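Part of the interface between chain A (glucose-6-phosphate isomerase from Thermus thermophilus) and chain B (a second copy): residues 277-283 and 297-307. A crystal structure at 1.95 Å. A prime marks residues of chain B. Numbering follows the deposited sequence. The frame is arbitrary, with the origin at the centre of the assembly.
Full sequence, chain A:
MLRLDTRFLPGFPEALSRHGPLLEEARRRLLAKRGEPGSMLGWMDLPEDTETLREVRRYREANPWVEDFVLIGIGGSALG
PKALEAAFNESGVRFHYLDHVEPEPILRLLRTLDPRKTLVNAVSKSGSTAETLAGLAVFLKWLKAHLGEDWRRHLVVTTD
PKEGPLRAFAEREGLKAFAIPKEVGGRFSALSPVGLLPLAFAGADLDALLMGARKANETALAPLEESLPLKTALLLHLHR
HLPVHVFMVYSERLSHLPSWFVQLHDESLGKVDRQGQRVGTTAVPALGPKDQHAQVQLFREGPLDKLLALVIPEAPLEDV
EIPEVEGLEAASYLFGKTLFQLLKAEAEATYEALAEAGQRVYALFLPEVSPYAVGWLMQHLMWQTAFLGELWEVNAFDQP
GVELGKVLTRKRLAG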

ATOM      1  N   GLN A 277      28.578  11.010   2.704  1.00 35.21           N
ATOM      2  CA  GLN A 277      28.162   9.892   1.873  1.00 35.39           C
ATOM      3  C   GLN A 277      26.650   9.643   1.948  1.00 35.20           C
ATOM      4  O   GLN A 277      26.030   9.810   3.001  1.00 33.15           O
ATOM      5  CB  GLN A 277      28.918   8.628   2.291  1.00 37.28           C
ATOM      6  CG  GLN A 277      30.441   8.779   2.276  1.00 41.88           C
ATOM      7  CD  GLN A 277      30.988   9.184   0.910  1.00 45.09           C
ATOM      8  OE1 GLN A 277      30.837   8.455  -0.075  1.00 46.96           O
ATOM      9  NE2 GLN A 277      31.625  10.353   0.848  1.00 47.05           N
ATOM     10  N   ARG A 278      26.065   9.255   0.818  1.00 33.50           N
ATOM     11  CA  ARG A 278      24.636   8.962   0.755  1.00 33.82           C
ATOM     12  C   ARG A 278      24.396   7.595   1.382  1.00 32.43           C
ATOM     13  O   ARG A 278      24.994   6.607   0.961  1.00 33.54           O
ATOM     14  CB  ARG A 278      24.160   8.925  -0.697  1.00 35.40           C
ATOM     15  CG  ARG A 278      24.118  10.263  -1.409  1.00 38.92           C
ATOM     16  CD  ARG A 278      23.817  10.025  -2.879  1.00 41.24           C
ATOM     17  NE  ARG A 278      23.573  11.253  -3.627  1.00 43.55           N
ATOM     18  CZ  ARG A 278      22.374  11.648  -4.044  1.00 42.54           C
ATOM     19  NH1 ARG A 278      21.303  10.913  -3.781  1.00 43.13           N
ATOM     20  NH2 ARG A 278      22.253  12.770  -4.738  1.00 41.80           N
ATOM     21  N   VAL A 279      23.535   7.527   2.389  1.00 30.94           N
ATOM     22  CA  VAL A 279      23.264   6.244   3.019  1.00 29.49           C
ATOM     23  C   VAL A 279      21.770   5.985   3.139  1.00 28.93           C
ATOM     24  O   VAL A 279      20.950   6.859   2.843  1.00 27.41           O
ATOM     25  CB  VAL A 279      23.914   6.152   4.422  1.00 31.39           C
ATOM     26  CG1 VAL A 279      25.409   6.443   4.314  1.00 31.76           C
ATOM     27  CG2 VAL A 279      23.238   7.113   5.389  1.00 28.42           C
ATOM     28  N   GLY A 280      21.427   4.771   3.555  1.00 28.51           N
ATOM     29  CA  GLY A 280      20.029   4.401   3.722  1.00 29.20           C
ATOM     30  C   GLY A 280      19.605   3.216   2.871  1.00 28.91           C
ATOM     31  O   GLY A 280      20.086   3.041   1.747  1.00 29.71           O
ATOM     32  N   THR A 281      18.715   2.389   3.409  1.00 26.94           N
ATOM     33  CA  THR A 281      18.223   1.238   2.671  1.00 25.30           C
ATOM     34  C   THR A 281      16.777   1.519   2.279  1.00 25.44           C
ATOM     35  O   THR A 281      16.098   2.324   2.917  1.00 26.32           O
ATOM     36  CB  THR A 281      18.297  -0.059   3.505  1.00 26.13           C
ATOM     37  OG1 THR A 281      17.503   0.079   4.689  1.00 27.04           O
ATOM     38  CG2 THR A 281      19.749  -0.360   3.895  1.00 25.71           C
ATOM     39  N   THR A 282      16.319   0.860   1.224  1.00 25.11           N
ATOM     40  CA  THR A 282      14.964   1.048   0.740  1.00 24.71           C
ATOM     41  C   THR A 282      13.968   0.118   1.421  1.00 23.95           C
ATOM     42  O   THR A 282      13.998  -1.097   1.212  1.00 23.51           O
ATOM     43  CB  THR A 282      14.905   0.825  -0.781  1.00 25.03           C
ATOM     44  OG1 THR A 282      15.864   1.680  -1.415  1.00 24.02           O
ATOM     45  CG2 THR A 282      13.503   1.148  -1.316  1.00 25.36           C
ATOM     46  N   ALA A 283      13.091   0.692   2.241  1.00 22.99           N
ATOM     47  CA  ALA A 283      12.073  -0.086   2.932  1.00 21.57           C
ATOM     48  C   ALA A 283      10.970  -0.433   1.931  1.00 21.21           C
ATOM     49  O   ALA A 283      10.458   0.443   1.232  1.00 21.69           O
ATOM     50  CB  ALA A 283      11.492   0.709   4.099  1.00 21.63           C
TER
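Chain B, residues 297-307: QLFREGPLDKL

How does the backbone of chain B meet that of chain A? The chain B stretch ends a helix at Glu301′, turns through a loop from Gly302′ to Asp305′ and enters a strand at Lys306′. It meets an extended segment of chain A. The end of the helix runs broadly against chain A; after the loop, chain B turns back and heads obliquely along chain A while drawing off from it. The nearest pair of CA atoms, those of Arg278 and Gly302′, lie 4.9 Å apart. From there Gly280 and Thr282 lie beside Pro303′, Leu298′ and the end of Lys306′.

What does Arg278, the residue with the most covered surface, hold on to? Its CA-to-CB bond points toward chain B, and the side chain runs on past the end of the helix, with Arg278 CG 3.3 Å from Glu301′ O. There the carbonyl groups attract the positive guanidinium: Arg278 NH1 donates a hydrogen bond of 2.8 Å to Gly302′ O, at the edge of the group, and a weak one of 3.2 Å to Arg300′ O. Leu304′ covers one face, its CD2 3.5 Å from Arg278 NH1.

What does Pro303′ rest on? Pro303′ CG lies 3.3 Å from Gly280 O. Gly280's own backbone angles call for glycine: a CB would be jammed against Val279 O. It would also lie tight against Leu298′ CD1, at 3.3 Å. Nearby, Gly302′ CA makes a CA-H...O contact of 3.5 Å with Val279 O.

What does Thr282 meet? Its CA-to-CB bond points toward chain B, where Thr282 CA packs 3.9 Å from Leu298′ CD2 and Thr282 OG1 lies 3.0 Å from Lys306′ NZ. That ammonium group is held by a salt bridge from Lys306′ NZ to Asp305′ OD1, 2.8 Å long. A water links the chains: it accepts from Thr282 OG1 at 2.8 Å and donates to Gly280 O at 3.2 Å and Asp305′ OD2 at 2.9 Å.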

ATOM      1  N   GLN B 297      12.350  11.675   0.482  1.00 22.54           N
ATOM      2  CA  GLN B 297      13.544  12.063   1.237  1.00 23.54           C
ATOM      3  C   GLN B 297      14.679  11.091   0.921  1.00 23.20           C
ATOM      4  O   GLN B 297      15.819  11.504   0.689  1.00 23.06           O
ATOM      5  CB  GLN B 297      13.255  12.051   2.740  1.00 24.70           C
ATOM      6  CG  GLN B 297      14.497  12.043   3.634  1.00 24.57           C
ATOM      7  CD  GLN B 297      15.407  13.250   3.414  1.00 25.69           C
ATOM      8  OE1 GLN B 297      14.941  14.386   3.313  1.00 25.88           O
ATOM      9  NE2 GLN B 297      16.716  13.005   3.360  1.00 24.23           N
ATOM     10  N   LEU B 298      14.359   9.798   0.911  1.00 23.55           N
ATOM     11  CA  LEU B 298      15.334   8.751   0.611  1.00 23.98           C
ATOM     12  C   LEU B 298      15.794   8.811  -0.848  1.00 25.62           C
ATOM     13  O   LEU B 298      16.977   8.622  -1.142  1.00 25.02           O
ATOM     14  CB  LEU B 298      14.732   7.369   0.889  1.00 23.61           C
ATOM     15  CG  LEU B 298      15.536   6.170   0.363  1.00 24.45           C
ATOM     16  CD1 LEU B 298      16.863   6.046   1.111  1.00 24.41           C
ATOM     17  CD2 LEU B 298      14.710   4.897   0.529  1.00 23.24           C
ATOM     18  N   PHE B 299      14.856   9.063  -1.759  1.00 25.71           N
ATOM     19  CA  PHE B 299      15.185   9.139  -3.182  1.00 25.60           C
ATOM     20  C   PHE B 299      16.130  10.315  -3.428  1.00 26.37           C
ATOM     21  O   PHE B 299      17.013  10.257  -4.283  1.00 28.67           O
ATOM     22  CB  PHE B 299      13.923   9.347  -4.035  1.00 24.83           C
ATOM     23  CG  PHE B 299      12.848   8.296  -3.842  1.00 23.40           C
ATOM     24  CD1 PHE B 299      13.148   7.028  -3.363  1.00 22.47           C
ATOM     25  CD2 PHE B 299      11.531   8.574  -4.202  1.00 22.90           C
ATOM     26  CE1 PHE B 299      12.151   6.049  -3.249  1.00 23.81           C
ATOM     27  CE2 PHE B 299      10.530   7.598  -4.089  1.00 23.03           C
ATOM     28  CZ  PHE B 299      10.841   6.341  -3.615  1.00 20.53           C
ATOM     29  N   ARG B 300      15.939  11.380  -2.659  1.00 25.96           N
ATOM     30  CA  ARG B 300      16.737  12.593  -2.799  1.00 28.14           C
ATOM     31  C   ARG B 300      18.137  12.570  -2.190  1.00 27.86           C
ATOM     32  O   ARG B 300      19.085  13.051  -2.805  1.00 28.55           O
ATOM     33  CB  ARG B 300      15.963  13.778  -2.218  1.00 27.52           C
ATOM     34  CG  ARG B 300      14.734  14.180  -3.031  1.00 29.26           C
ATOM     35  CD  ARG B 300      15.104  15.212  -4.087  1.00 26.70           C
ATOM     36  NE  ARG B 300      15.515  16.469  -3.466  1.00 28.02           N
ATOM     37  CZ  ARG B 300      16.267  17.388  -4.062  1.00 28.21           C
ATOM     38  NH1 ARG B 300      16.690  17.196  -5.302  1.00 27.09           N
ATOM     39  NH2 ARG B 300      16.609  18.494  -3.413  1.00 27.57           N
ATOM     40  N   GLU B 301      18.279  12.015  -0.992  1.00 28.35           N
ATOM     41  CA  GLU B 301      19.584  12.011  -0.342  1.00 28.95           C
ATOM     42  C   GLU B 301      20.173  10.633  -0.082  1.00 29.32           C
ATOM     43  O   GLU B 301      21.311  10.511   0.383  1.00 31.46           O
ATOM     44  CB  GLU B 301      19.491  12.807   0.961  1.00 29.00           C
ATOM     45  CG  GLU B 301      18.804  14.151   0.767  1.00 27.16           C
ATOM     46  CD  GLU B 301      19.141  15.153   1.852  1.00 28.98           C
ATOM     47  OE1 GLU B 301      18.953  14.830   3.045  1.00 26.90           O
ATOM     48  OE2 GLU B 301      19.590  16.271   1.506  1.00 29.22           O
ATOM     49  N   GLY B 302      19.395   9.599  -0.377  1.00 27.37           N
ATOM     50  CA  GLY B 302      19.864   8.243  -0.183  1.00 26.59           C
ATOM     51  C   GLY B 302      20.648   7.795  -1.401  1.00 28.10           C
ATOM     52  O   GLY B 302      20.853   8.586  -2.322  1.00 26.78           O
ATOM     53  N   PRO B 303      21.080   6.523  -1.445  1.00 27.35           N
ATOM     54  CA  PRO B 303      21.851   5.937  -2.546  1.00 28.81           C
ATOM     55  C   PRO B 303      21.234   6.117  -3.940  1.00 30.68           C
ATOM     56  O   PRO B 303      20.014   6.195  -4.090  1.00 27.93           O
ATOM     57  CB  PRO B 303      21.941   4.457  -2.161  1.00 29.59           C
ATOM     58  CG  PRO B 303      21.849   4.475  -0.663  1.00 29.42           C
ATOM     59  CD  PRO B 303      20.764   5.502  -0.430  1.00 28.47           C
ATOM     60  N   LEU B 304      22.092   6.177  -4.953  1.00 30.62           N
ATOM     61  CA  LEU B 304      21.649   6.312  -6.334  1.00 31.78           C
ATOM     62  C   LEU B 304      21.547   4.898  -6.881  1.00 31.72           C
ATOM     63  O   LEU B 304      22.357   4.476  -7.709  1.00 31.81           O
ATOM     64  CB  LEU B 304      22.661   7.127  -7.142  1.00 33.77           C
ATOM     65  CG  LEU B 304      22.795   8.593  -6.719  1.00 34.62           C
ATOM     66  CD1 LEU B 304      23.907   9.264  -7.510  1.00 34.72           C
ATOM     67  CD2 LEU B 304      21.470   9.308  -6.937  1.00 34.38           C
ATOM     68  N   ASP B 305      20.549   4.166  -6.400  1.00 27.95           N
ATOM     69  CA  ASP B 305      20.342   2.784  -6.804  1.00 28.61           C
ATOM     70  C   ASP B 305      18.922   2.542  -7.303  1.00 27.46           C
ATOM     71  O   ASP B 305      18.416   1.423  -7.219  1.00 27.62           O
ATOM     72  CB  ASP B 305      20.622   1.856  -5.618  1.00 27.42           C
ATOM     73  CG  ASP B 305      19.761   2.179  -4.396  1.00 29.44           C
ATOM     74  OD1 ASP B 305      18.875   3.057  -4.489  1.00 28.46           O
ATOM     75  OD2 ASP B 305      19.971   1.548  -3.335  1.00 28.62           O
ATOM     76  N   LYS B 306      18.290   3.581  -7.837  1.00 26.32           N
ATOM     77  CA  LYS B 306      16.913   3.460  -8.303  1.00 26.41           C
ATOM     78  C   LYS B 306      16.626   4.014  -9.685  1.00 26.77           C
ATOM     79  O   LYS B 306      17.276   4.951 -10.148  1.00 26.41           O
ATOM     80  CB  LYS B 306      15.971   4.175  -7.324  1.00 25.15           C
ATOM     81  CG  LYS B 306      16.060   3.698  -5.875  1.00 26.73           C
ATOM     82  CD  LYS B 306      15.338   4.666  -4.941  1.00 26.63           C
ATOM     83  CE  LYS B 306      15.353   4.173  -3.505  1.00 29.67           C
ATOM     84  NZ  LYS B 306      16.738   4.040  -2.979  1.00 28.46           N
ATOM     85  N   LEU B 307      15.630   3.407 -10.325  1.00 26.69           N
ATOM     86  CA  LEU B 307      15.125   3.842 -11.620  1.00 25.93           C
ATOM     87  C   LEU B 307      13.676   4.143 -11.269  1.00 25.64           C
ATOM     88  O   LEU B 307      12.919   3.224 -10.940  1.00 27.25           O
ATOM     89  CB  LEU B 307      15.160   2.722 -12.661  1.00 25.55           C
ATOM     90  CG  LEU B 307      14.359   3.109 -13.915  1.00 26.90           C
ATOM     91  CD1 LEU B 307      15.001   4.323 -14.576  1.00 28.03           C
ATOM     92  CD2 LEU B 307      14.285   1.945 -14.885  1.00 27.31           C
TER
HETATM   93  O   HOH W   1      18.565   2.310  -0.922  1.00 31.84           O